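Tryptophane-5-halogenase (Microbispora sp. ATCC PTA-5024, PDB 5UAO) binds FAD and, as a flavin-dependent tryptophan halogenase, generates 5-chlorotryptophan during biosynthesis of the lanthipeptide NAI-107. Local coordinates at residues A[234-240]-A[327-333]; A[269-273]-A[505-509]; A[278-282]-A[410-416]. All coordinates share one frame; numbering follows the deposited sequence.

Contact 1. Residues A[234-240]-A[327-333]; sequences FRSLLLE and RFRSGRH
Phe234 reaches Phe328 with the far end of its ring: CZ lies 3.5 Å from Phe328 CB, and CE1 and CE2 lie near the backbone carbonyls of Arg329 and Arg327. The two phenylalanine side chains run alongside each other in the same direction, and the Phe350 ring meets both. At the other end Glu240 OE1 serves two partners. His333 NE2 donates to Glu240 OE1 over 2.7 Å, nearly straight at 163° and within the imidazole plane, using the anti lone pair of the oxygen. The same oxygen forms a salt bridge with Arg329 NH2 at 2.8 Å, although the hydrogen bond in it is weak; the carboxylate and guanidinium planes are 49° apart. Water 2 links Glu240 OE2 to Arg329 NH1, while water 1 joins Arg329 NH2 to Phe234 O. Helix 237-242 follows strand 227-230 of the sheet that carries the FAD-binding, Rossmann-type end of the fold, and Leu237 touches the cofactor. Residues 327-333 lead from strand 324-327, at the edge of the second large sheet within this chain, into the middle strand, 331-333, of a small antiparallel sheet. Leu239 CD2 sits over one face of the His333 imidazole, a CH-pi contact 4.2 Å from the centroid. His333 ND1 meets the carbonyl of Tyr348, so both ring nitrogens appear to donate, consistent with a positively charged ring. A leucine in place of His333 would probably cost Glu240 OE1 its straighter bond and leave the Tyr348 carbonyl without this donor. Glu240 CG stands anti to its own N (chi1 -168°), which carries the extended chain across to both partners.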
loop_
_atom_site.group_PDB
_atom_site.type_symbol
_atom_site.label_atom_id
_atom_site.label_comp_id
_atom_site.label_asym_id
_atom_site.label_seq_id
_atom_site.Cartn_x
_atom_site.Cartn_y
_atom_site.Cartn_z
ATOM N N PHE A 234 -18.510 -1.724 23.428
ATOM C CA PHE A 234 -19.560 -1.516 22.380
ATOM C C PHE A 234 -20.433 -0.283 22.587
ATOM O O PHE A 234 -20.755 0.340 21.614
ATOM C CB PHE A 234 -20.439 -2.770 22.255
ATOM C CG PHE A 234 -19.730 -3.948 21.647
ATOM C CD1 PHE A 234 -19.324 -3.902 20.337
ATOM C CD2 PHE A 234 -19.574 -5.125 22.339
ATOM C CE1 PHE A 234 -18.715 -4.983 19.725
ATOM C CE2 PHE A 234 -18.994 -6.235 21.739
ATOM C CZ PHE A 234 -18.543 -6.161 20.436
ATOM N N ARG A 235 -20.746 0.085 23.836
ATOM C CA ARG A 235 -21.489 1.273 24.188
ATOM C C ARG A 235 -20.955 2.577 23.591
ATOM O O ARG A 235 -21.713 3.524 23.408
ATOM C CB ARG A 235 -21.420 1.502 25.687
ATOM C CG ARG A 235 -22.471 0.808 26.504
ATOM C CD ARG A 235 -21.998 0.720 27.978
ATOM N NE ARG A 235 -21.655 -0.657 28.208
ATOM C CZ ARG A 235 -22.224 -1.469 29.085
ATOM N NH1 ARG A 235 -23.166 -1.032 29.924
ATOM N NH2 ARG A 235 -21.817 -2.746 29.119
ATOM N N SER A 236 -19.635 2.636 23.431
ATOM C CA SER A 236 -18.952 3.709 22.729
ATOM C C SER A 236 -19.480 5.075 23.189
ATOM O O SER A 236 -20.057 5.842 22.411
ATOM C CB SER A 236 -19.096 3.490 21.213
ATOM O OG SER A 236 -18.419 4.521 20.413
ATOM N N LEU A 237 -19.286 5.350 24.481
ATOM C CA LEU A 237 -19.940 6.480 25.174
ATOM C C LEU A 237 -19.483 7.838 24.645
ATOM O O LEU A 237 -20.309 8.745 24.448
ATOM C CB LEU A 237 -19.635 6.408 26.656
ATOM C CG LEU A 237 -20.652 7.009 27.582
ATOM C CD1 LEU A 237 -21.810 6.021 27.591
ATOM C CD2 LEU A 237 -20.041 7.183 28.965
ATOM N N LEU A 238 -18.162 7.993 24.441
ATOM C CA LEU A 238 -17.660 9.238 23.925
ATOM C C LEU A 238 -17.809 9.376 22.442
ATOM O O LEU A 238 -18.387 10.386 21.965
ATOM C CB LEU A 238 -16.230 9.527 24.358
ATOM C CG LEU A 238 -15.926 9.652 25.853
ATOM C CD1 LEU A 238 -15.920 8.313 26.543
ATOM C CD2 LEU A 238 -14.562 10.323 25.973
ATOM N N LEU A 239 -17.332 8.367 21.700
ATOM C CA LEU A 239 -17.270 8.470 20.237
ATOM C C LEU A 239 -18.671 8.511 19.575
ATOM O O LEU A 239 -19.061 9.476 18.803
ATOM C CB LEU A 239 -16.527 7.284 19.668
ATOM C CG LEU A 239 -16.261 7.378 18.166
ATOM C CD1 LEU A 239 -15.095 8.305 17.950
ATOM C CD2 LEU A 239 -15.987 5.968 17.597
ATOM N N GLU A 240 -19.424 7.459 19.835
ATOM C CA GLU A 240 -20.758 7.318 19.219
ATOM C C GLU A 240 -21.763 8.163 19.967
ATOM O O GLU A 240 -22.514 8.898 19.336
ATOM C CB GLU A 240 -21.233 5.904 19.207
ATOM C CG GLU A 240 -22.454 5.632 18.358
ATOM C CD GLU A 240 -23.021 4.227 18.554
ATOM O OE1 GLU A 240 -22.316 3.184 18.340
ATOM O OE2 GLU A 240 -24.203 4.131 18.969
ATOM N N ARG A 327 -22.938 -10.952 23.522
ATOM C CA ARG A 327 -23.566 -10.451 22.287
ATOM C C ARG A 327 -22.655 -9.419 21.667
ATOM O O ARG A 327 -21.813 -8.793 22.350
ATOM C CB ARG A 327 -24.940 -9.840 22.601
ATOM C CG ARG A 327 -25.871 -10.779 23.321
ATOM C CD ARG A 327 -27.304 -10.405 23.070
ATOM N NE ARG A 327 -28.195 -11.410 23.649
ATOM C CZ ARG A 327 -28.786 -12.401 22.999
ATOM N NH1 ARG A 327 -28.665 -12.554 21.680
ATOM N NH2 ARG A 327 -29.563 -13.222 23.694
ATOM N N PHE A 328 -22.742 -9.271 20.386
ATOM C CA PHE A 328 -21.852 -8.323 19.689
ATOM C C PHE A 328 -22.436 -7.893 18.392
ATOM O O PHE A 328 -23.423 -8.466 17.936
ATOM C CB PHE A 328 -20.457 -8.917 19.478
ATOM C CG PHE A 328 -20.438 -10.199 18.672
ATOM C CD1 PHE A 328 -20.478 -10.147 17.275
ATOM C CD2 PHE A 328 -20.406 -11.429 19.290
ATOM C CE1 PHE A 328 -20.430 -11.313 16.526
ATOM C CE2 PHE A 328 -20.337 -12.600 18.541
ATOM C CZ PHE A 328 -20.391 -12.528 17.168
ATOM N N ARG A 329 -21.805 -6.896 17.757
ATOM C CA ARG A 329 -22.182 -6.527 16.404
ATOM C C ARG A 329 -20.948 -6.224 15.596
ATOM O O ARG A 329 -19.930 -5.746 16.120
ATOM C CB ARG A 329 -23.149 -5.376 16.424
ATOM C CG ARG A 329 -22.556 -4.089 17.012
ATOM C CD ARG A 329 -23.530 -2.918 16.757
ATOM N NE ARG A 329 -22.984 -1.673 17.265
ATOM C CZ ARG A 329 -23.573 -0.488 17.143
ATOM N NH1 ARG A 329 -24.724 -0.346 16.490
ATOM N NH2 ARG A 329 -22.983 0.564 17.629
ATOM N N SER A 330 -20.983 -6.595 14.326
ATOM C CA SER A 330 -19.825 -6.481 13.438
ATOM C C SER A 330 -19.972 -5.218 12.644
ATOM O O SER A 330 -20.996 -4.991 11.977
ATOM C CB SER A 330 -19.712 -7.683 12.468
ATOM O OG SER A 330 -19.412 -8.862 13.195
ATOM N N GLY A 331 -18.923 -4.426 12.635
ATOM C CA GLY A 331 -18.965 -3.129 11.978
ATOM C C GLY A 331 -17.963 -2.209 12.559
ATOM O O GLY A 331 -17.242 -2.573 13.459
ATOM N N ARG A 332 -17.888 -1.019 11.994
ATOM C CA ARG A 332 -17.000 0.000 12.495
ATOM C C ARG A 332 -17.754 1.324 12.495
ATOM O O ARG A 332 -18.721 1.473 11.789
ATOM C CB ARG A 332 -15.737 0.117 11.671
ATOM C CG ARG A 332 -15.938 0.551 10.231
ATOM C CD ARG A 332 -14.606 1.000 9.632
ATOM N NE ARG A 332 -14.756 1.285 8.197
ATOM C CZ ARG A 332 -15.151 2.462 7.723
ATOM N NH1 ARG A 332 -15.332 3.518 8.523
ATOM N NH2 ARG A 332 -15.274 2.621 6.439
ATOM N N HIS A 333 -17.287 2.287 13.283
ATOM C CA HIS A 333 -17.735 3.656 13.180
ATOM C C HIS A 333 -17.044 4.374 12.027
ATOM O O HIS A 333 -16.039 3.902 11.501
ATOM C CB HIS A 333 -17.541 4.361 14.472
ATOM C CG HIS A 333 -18.438 3.848 15.545
ATOM N ND1 HIS A 333 -18.168 2.700 16.256
ATOM C CD2 HIS A 333 -19.620 4.303 15.989
ATOM C CE1 HIS A 333 -19.137 2.488 17.125
ATOM N NE2 HIS A 333 -20.037 3.445 16.972
HETATM O O HOH W 1 -20.639 -0.226 19.015
HETATM O O HOH W 2 -25.336 2.672 16.698
#

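Contact 2. Residues A[269-273]-A[505-509]; sequences HLKPY and QSEAL
The Gln505 carboxamide lies against the loop at Leu270, Lys271 and Pro272, its CD 4.0 Å from Leu270 CB; farther along the loop, the Tyr273 ring carries Lys271 CB 3.7 Å above the plane of one face, offset toward the rim. The glutamine chain is extended, with CG anti to the backbone N (chi1 169°), and this directs the amide from the helix into the bend of the loop. Nearer the helix, Gln505 CB rests 3.6 Å from Leu270 O. Residues 269-273 belong to the connection between strands 258-264 and 274-279 of the seven-stranded mixed sheet, whereas Gln505 opens helix 505-514 near the C terminus. An inverse gamma turn centred on Pro272 bends the loop here, with a weak bond from Tyr273 N to Lys271 O. Water 3 bridges the two backbones, accepting from Gln505 N at 2.7 Å and donating to Leu270 O at 3.0 Å, and so satisfies an amide in the first turn of the helix. On the apolar side, Leu270 CD1 meets Leu509 CD1 at 3.9 Å, one turn along the helix. Trp101 of the neighbouring strand 100-102 packs on Gln505, Ala508 and Leu509.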
loop_
_atom_site.group_PDB
_atom_site.type_symbol
_atom_site.label_atom_id
_atom_site.label_comp_id
_atom_site.label_asym_id
_atom_site.label_seq_id
_atom_site.Cartn_x
_atom_site.Cartn_y
_atom_site.Cartn_z
ATOM N N HIS A 269 -2.813 -31.995 27.447
ATOM C CA HIS A 269 -2.376 -31.981 26.071
ATOM C C HIS A 269 -2.744 -30.651 25.385
ATOM O O HIS A 269 -3.947 -30.334 25.210
ATOM C CB HIS A 269 -2.950 -33.222 25.339
ATOM C CG HIS A 269 -2.644 -34.498 26.073
ATOM N ND1 HIS A 269 -1.434 -35.170 25.944
ATOM C CD2 HIS A 269 -3.333 -35.149 27.053
ATOM C CE1 HIS A 269 -1.422 -36.206 26.766
ATOM N NE2 HIS A 269 -2.558 -36.216 27.454
ATOM N N LEU A 270 -1.732 -29.849 25.011
ATOM C CA LEU A 270 -1.957 -28.448 24.619
ATOM C C LEU A 270 -1.765 -28.366 23.101
ATOM O O LEU A 270 -0.661 -28.507 22.591
ATOM C CB LEU A 270 -1.080 -27.441 25.392
ATOM C CG LEU A 270 -0.948 -27.642 26.893
ATOM C CD1 LEU A 270 -0.022 -26.611 27.509
ATOM C CD2 LEU A 270 -2.303 -27.556 27.572
ATOM N N LYS A 271 -2.879 -28.245 22.361
ATOM C CA LYS A 271 -2.808 -28.057 20.917
ATOM C C LYS A 271 -2.123 -26.718 20.558
ATOM O O LYS A 271 -2.442 -25.678 21.141
ATOM C CB LYS A 271 -4.220 -28.129 20.289
ATOM C CG LYS A 271 -4.852 -29.500 20.388
ATOM C CD LYS A 271 -6.340 -29.479 20.006
ATOM C CE LYS A 271 -7.196 -28.778 21.059
ATOM N NZ LYS A 271 -7.534 -29.549 22.259
ATOM N N PRO A 272 -1.141 -26.747 19.651
ATOM C CA PRO A 272 -0.381 -25.525 19.313
ATOM C C PRO A 272 -1.018 -24.660 18.238
ATOM O O PRO A 272 -0.356 -24.214 17.284
ATOM C CB PRO A 272 0.984 -26.090 18.844
ATOM C CG PRO A 272 0.639 -27.399 18.229
ATOM C CD PRO A 272 -0.444 -27.951 19.129
ATOM N N TYR A 273 -2.294 -24.376 18.434
ATOM C CA TYR A 273 -3.075 -23.660 17.510
ATOM C C TYR A 273 -4.483 -23.383 18.093
ATOM O O TYR A 273 -4.951 -24.024 19.037
ATOM C CB TYR A 273 -3.143 -24.430 16.152
ATOM C CG TYR A 273 -3.555 -25.869 16.302
ATOM C CD1 TYR A 273 -4.913 -26.222 16.528
ATOM C CD2 TYR A 273 -2.612 -26.871 16.176
ATOM C CE1 TYR A 273 -5.271 -27.558 16.703
ATOM C CE2 TYR A 273 -2.944 -28.197 16.324
ATOM C CZ TYR A 273 -4.240 -28.542 16.589
ATOM O OH TYR A 273 -4.547 -29.843 16.718
ATOM N N GLN A 505 3.941 -29.513 23.092
ATOM C CA GLN A 505 4.003 -28.114 23.580
ATOM C C GLN A 505 4.309 -28.019 25.077
ATOM O O GLN A 505 5.039 -27.115 25.542
ATOM C CB GLN A 505 2.719 -27.336 23.195
ATOM C CG GLN A 505 2.620 -26.031 23.887
ATOM C CD GLN A 505 1.485 -25.091 23.443
ATOM O OE1 GLN A 505 0.410 -25.468 22.896
ATOM N NE2 GLN A 505 1.698 -23.889 23.763
ATOM N N SER A 506 3.718 -28.905 25.854
ATOM C CA SER A 506 3.691 -28.710 27.258
ATOM C C SER A 506 5.179 -28.774 27.814
ATOM O O SER A 506 5.600 -27.910 28.645
ATOM C CB SER A 506 2.779 -29.769 27.904
ATOM O OG SER A 506 2.778 -29.558 29.320
ATOM N N GLU A 507 5.971 -29.697 27.266
ATOM C CA GLU A 507 7.412 -29.827 27.612
ATOM C C GLU A 507 8.219 -28.572 27.215
ATOM O O GLU A 507 9.072 -28.062 27.954
ATOM C CB GLU A 507 8.025 -31.049 26.919
ATOM C CG GLU A 507 9.423 -31.392 27.480
ATOM C CD GLU A 507 10.036 -32.660 26.886
ATOM O OE1 GLU A 507 9.269 -33.523 26.368
ATOM O OE2 GLU A 507 11.301 -32.780 26.919
ATOM N N ALA A 508 7.897 -28.047 26.039
ATOM C CA ALA A 508 8.563 -26.874 25.542
ATOM C C ALA A 508 8.259 -25.606 26.335
ATOM O O ALA A 508 9.170 -24.790 26.533
ATOM C CB ALA A 508 8.242 -26.695 24.069
ATOM N N LEU A 509 7.009 -25.423 26.789
ATOM C CA LEU A 509 6.657 -24.288 27.639
ATOM C C LEU A 509 7.444 -24.364 28.972
ATOM O O LEU A 509 7.888 -23.356 29.485
ATOM C CB LEU A 509 5.150 -24.243 27.976
ATOM C CG LEU A 509 4.231 -23.900 26.833
ATOM C CD1 LEU A 509 2.799 -23.991 27.319
ATOM C CD2 LEU A 509 4.538 -22.472 26.387
HETATM O O HOH W 3 1.772 -29.990 21.585
#

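Contact 3. Residues A[278-282]-A[410-416]; sequences TMNAG and RLDTPFW
Asn280 O is gripped by two donors: Thr413 OG1 at 2.7 Å, lying in the carbonyl plane on a lone pair, and water 5, which also accepts from Phe415 N. Thr413 is the N-cap of helix 414-422, and its OG1 takes a weak capping bond from Trp416 N as well. With chi1 at 64°, OG1 sits between the threonine backbone N and carbonyl carbon, where it can serve both the helix start and the loop. The carbonyl one residue before Asn280, Met279 O, takes a bond from Trp416 NE1 at 2.7 Å, almost in line with the carbonyl (C=O...N angle 170°) and in the indole plane. Strands 274-279 and 282-288 form a beta hairpin whose tight turn, Asn280-Ala281, is closed by Met279 N bonding to Gly282 O, and it is against this hairpin end that the start of the helix docks. The indole is sandwiched, with Phe415 CE2 3.6 Å above the centre of one face and Thr278 CG2 on the opposite face, toward the rim. Phe415 in turn lays a ring face against the Ala281-Gly282 peptide, its CE2 3.7 Å from Gly282 N, a buried amide with no hydrogen-bond partner in the model. Leu411 CD1 fills in beside Met279 O at 3.4 Å. Arg410 brushes Thr278 with its CD and sends its guanidinium on to the carbonyl of Arg112, while Thr278 OG1 bonds to Glu108 O.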
loop_
_atom_site.group_PDB
_atom_site.type_symbol
_atom_site.label_atom_id
_atom_site.label_comp_id
_atom_site.label_asym_id
_atom_site.label_seq_id
_atom_site.Cartn_x
_atom_site.Cartn_y
_atom_site.Cartn_z
ATOM N N THR A 278 -16.722 -25.746 12.194
ATOM C CA THR A 278 -18.016 -25.360 11.616
ATOM C C THR A 278 -19.129 -26.011 12.474
ATOM O O THR A 278 -18.994 -27.168 12.859
ATOM C CB THR A 278 -18.123 -25.836 10.201
ATOM O OG1 THR A 278 -17.110 -25.247 9.377
ATOM C CG2 THR A 278 -19.470 -25.421 9.536
ATOM N N MET A 279 -20.197 -25.246 12.750
ATOM C CA MET A 279 -21.293 -25.627 13.591
ATOM C C MET A 279 -22.570 -25.348 12.760
ATOM O O MET A 279 -22.490 -24.849 11.632
ATOM C CB MET A 279 -21.320 -24.795 14.883
ATOM C CG MET A 279 -20.071 -24.909 15.798
ATOM S SD MET A 279 -19.992 -26.553 16.540
ATOM C CE MET A 279 -21.046 -26.287 17.946
ATOM N N ASN A 280 -23.713 -25.746 13.279
ATOM C CA ASN A 280 -24.941 -25.692 12.451
ATOM C C ASN A 280 -25.374 -24.274 12.101
ATOM O O ASN A 280 -25.951 -24.032 11.036
ATOM C CB ASN A 280 -26.088 -26.435 13.151
ATOM C CG ASN A 280 -25.862 -27.962 13.216
ATOM O OD1 ASN A 280 -25.162 -28.513 12.402
ATOM N ND2 ASN A 280 -26.507 -28.629 14.181
ATOM N N ALA A 281 -25.127 -23.354 13.018
ATOM C CA ALA A 281 -25.537 -21.951 12.840
ATOM C C ALA A 281 -24.384 -20.981 13.110
ATOM O O ALA A 281 -24.617 -19.853 13.604
ATOM C CB ALA A 281 -26.670 -21.690 13.796
ATOM N N GLY A 282 -23.150 -21.354 12.720
ATOM C CA GLY A 282 -21.964 -20.540 12.999
ATOM C C GLY A 282 -20.761 -21.433 13.174
ATOM O O GLY A 282 -20.600 -22.394 12.403
ATOM N N ARG A 410 -19.131 -27.192 4.106
ATOM C CA ARG A 410 -19.080 -28.334 4.996
ATOM C C ARG A 410 -20.477 -28.843 5.353
ATOM O O ARG A 410 -20.656 -30.052 5.405
ATOM C CB ARG A 410 -18.347 -27.997 6.308
ATOM C CG ARG A 410 -17.964 -29.191 7.173
ATOM C CD ARG A 410 -16.826 -28.838 8.095
ATOM N NE ARG A 410 -16.146 -29.996 8.691
ATOM C CZ ARG A 410 -15.096 -30.630 8.173
ATOM N NH1 ARG A 410 -14.499 -30.222 7.067
ATOM N NH2 ARG A 410 -14.577 -31.654 8.805
ATOM N N LEU A 411 -21.430 -27.946 5.702
ATOM C CA LEU A 411 -22.712 -28.379 6.282
ATOM C C LEU A 411 -23.904 -27.937 5.429
ATOM O O LEU A 411 -23.822 -26.934 4.735
ATOM C CB LEU A 411 -22.874 -27.885 7.723
ATOM C CG LEU A 411 -21.851 -28.396 8.731
ATOM C CD1 LEU A 411 -22.234 -27.878 10.134
ATOM C CD2 LEU A 411 -21.731 -29.900 8.725
ATOM N N ASP A 412 -24.990 -28.695 5.459
ATOM C CA ASP A 412 -26.195 -28.351 4.637
ATOM C C ASP A 412 -27.387 -27.766 5.453
ATOM O O ASP A 412 -28.558 -27.919 5.100
ATOM C CB ASP A 412 -26.612 -29.556 3.754
ATOM C CG ASP A 412 -25.667 -29.770 2.519
ATOM O OD1 ASP A 412 -24.887 -28.856 2.141
ATOM O OD2 ASP A 412 -25.695 -30.865 1.905
ATOM N N THR A 413 -27.078 -26.989 6.461
ATOM C CA THR A 413 -28.070 -26.415 7.371
ATOM C C THR A 413 -28.589 -25.089 6.778
ATOM O O THR A 413 -27.948 -24.506 5.918
ATOM C CB THR A 413 -27.449 -26.118 8.752
ATOM O OG1 THR A 413 -26.425 -25.120 8.591
ATOM C CG2 THR A 413 -26.878 -27.402 9.416
ATOM N N PRO A 414 -29.761 -24.617 7.239
ATOM C CA PRO A 414 -30.317 -23.383 6.644
ATOM C C PRO A 414 -29.351 -22.191 6.847
ATOM O O PRO A 414 -29.160 -21.419 5.908
ATOM C CB PRO A 414 -31.662 -23.194 7.368
ATOM C CG PRO A 414 -32.019 -24.545 7.931
ATOM C CD PRO A 414 -30.671 -25.212 8.238
ATOM N N PHE A 415 -28.699 -22.079 8.018
ATOM C CA PHE A 415 -27.638 -21.040 8.188
ATOM C C PHE A 415 -26.577 -21.123 7.095
ATOM O O PHE A 415 -26.235 -20.085 6.494
ATOM C CB PHE A 415 -26.994 -21.064 9.565
ATOM C CG PHE A 415 -25.865 -20.099 9.690
ATOM C CD1 PHE A 415 -26.111 -18.786 10.030
ATOM C CD2 PHE A 415 -24.566 -20.465 9.382
ATOM C CE1 PHE A 415 -25.074 -17.866 10.081
ATOM C CE2 PHE A 415 -23.509 -19.560 9.503
ATOM C CZ PHE A 415 -23.773 -18.247 9.844
ATOM N N TRP A 416 -26.068 -22.316 6.764
ATOM C CA TRP A 416 -24.960 -22.428 5.875
ATOM C C TRP A 416 -25.359 -22.317 4.431
ATOM O O TRP A 416 -24.641 -21.735 3.615
ATOM C CB TRP A 416 -24.091 -23.664 6.155
ATOM C CG TRP A 416 -23.118 -23.386 7.346
ATOM C CD1 TRP A 416 -23.206 -23.879 8.585
ATOM C CD2 TRP A 416 -21.995 -22.473 7.357
ATOM N NE1 TRP A 416 -22.226 -23.361 9.387
ATOM C CE2 TRP A 416 -21.477 -22.476 8.653
ATOM C CE3 TRP A 416 -21.415 -21.631 6.405
ATOM C CZ2 TRP A 416 -20.404 -21.659 9.037
ATOM C CZ3 TRP A 416 -20.321 -20.827 6.771
ATOM C CH2 TRP A 416 -19.830 -20.870 8.097
HETATM O O HOH W 4 -17.409 -29.244 11.484
HETATM O O HOH W 5 -28.991 -23.395 10.500
#

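How the contacts relate
From the N terminus, the chain first meets 234-240, then 269-273 and 278-282, the opening segments of contacts 1, 2 and 3. Contact 1 closes first, at 327-333, and therefore crosses both others. Contact 3 closes next, at 410-416, within the longer loop that contact 2 completes at 505-509. Contact 1 ties the helix after strand 227-230 of the FAD-binding sheet to the link between strands 324-327 and 331-333; contacts 2 and 3 fasten the lead-in and the hairpin end of strand 274-279 to helices 505-514 and 414-422. None touches another: the nearest atoms of contacts 1 and 3 are about 9 Å apart, and contacts 1 and 2 lie on opposite sides of the chain's centre.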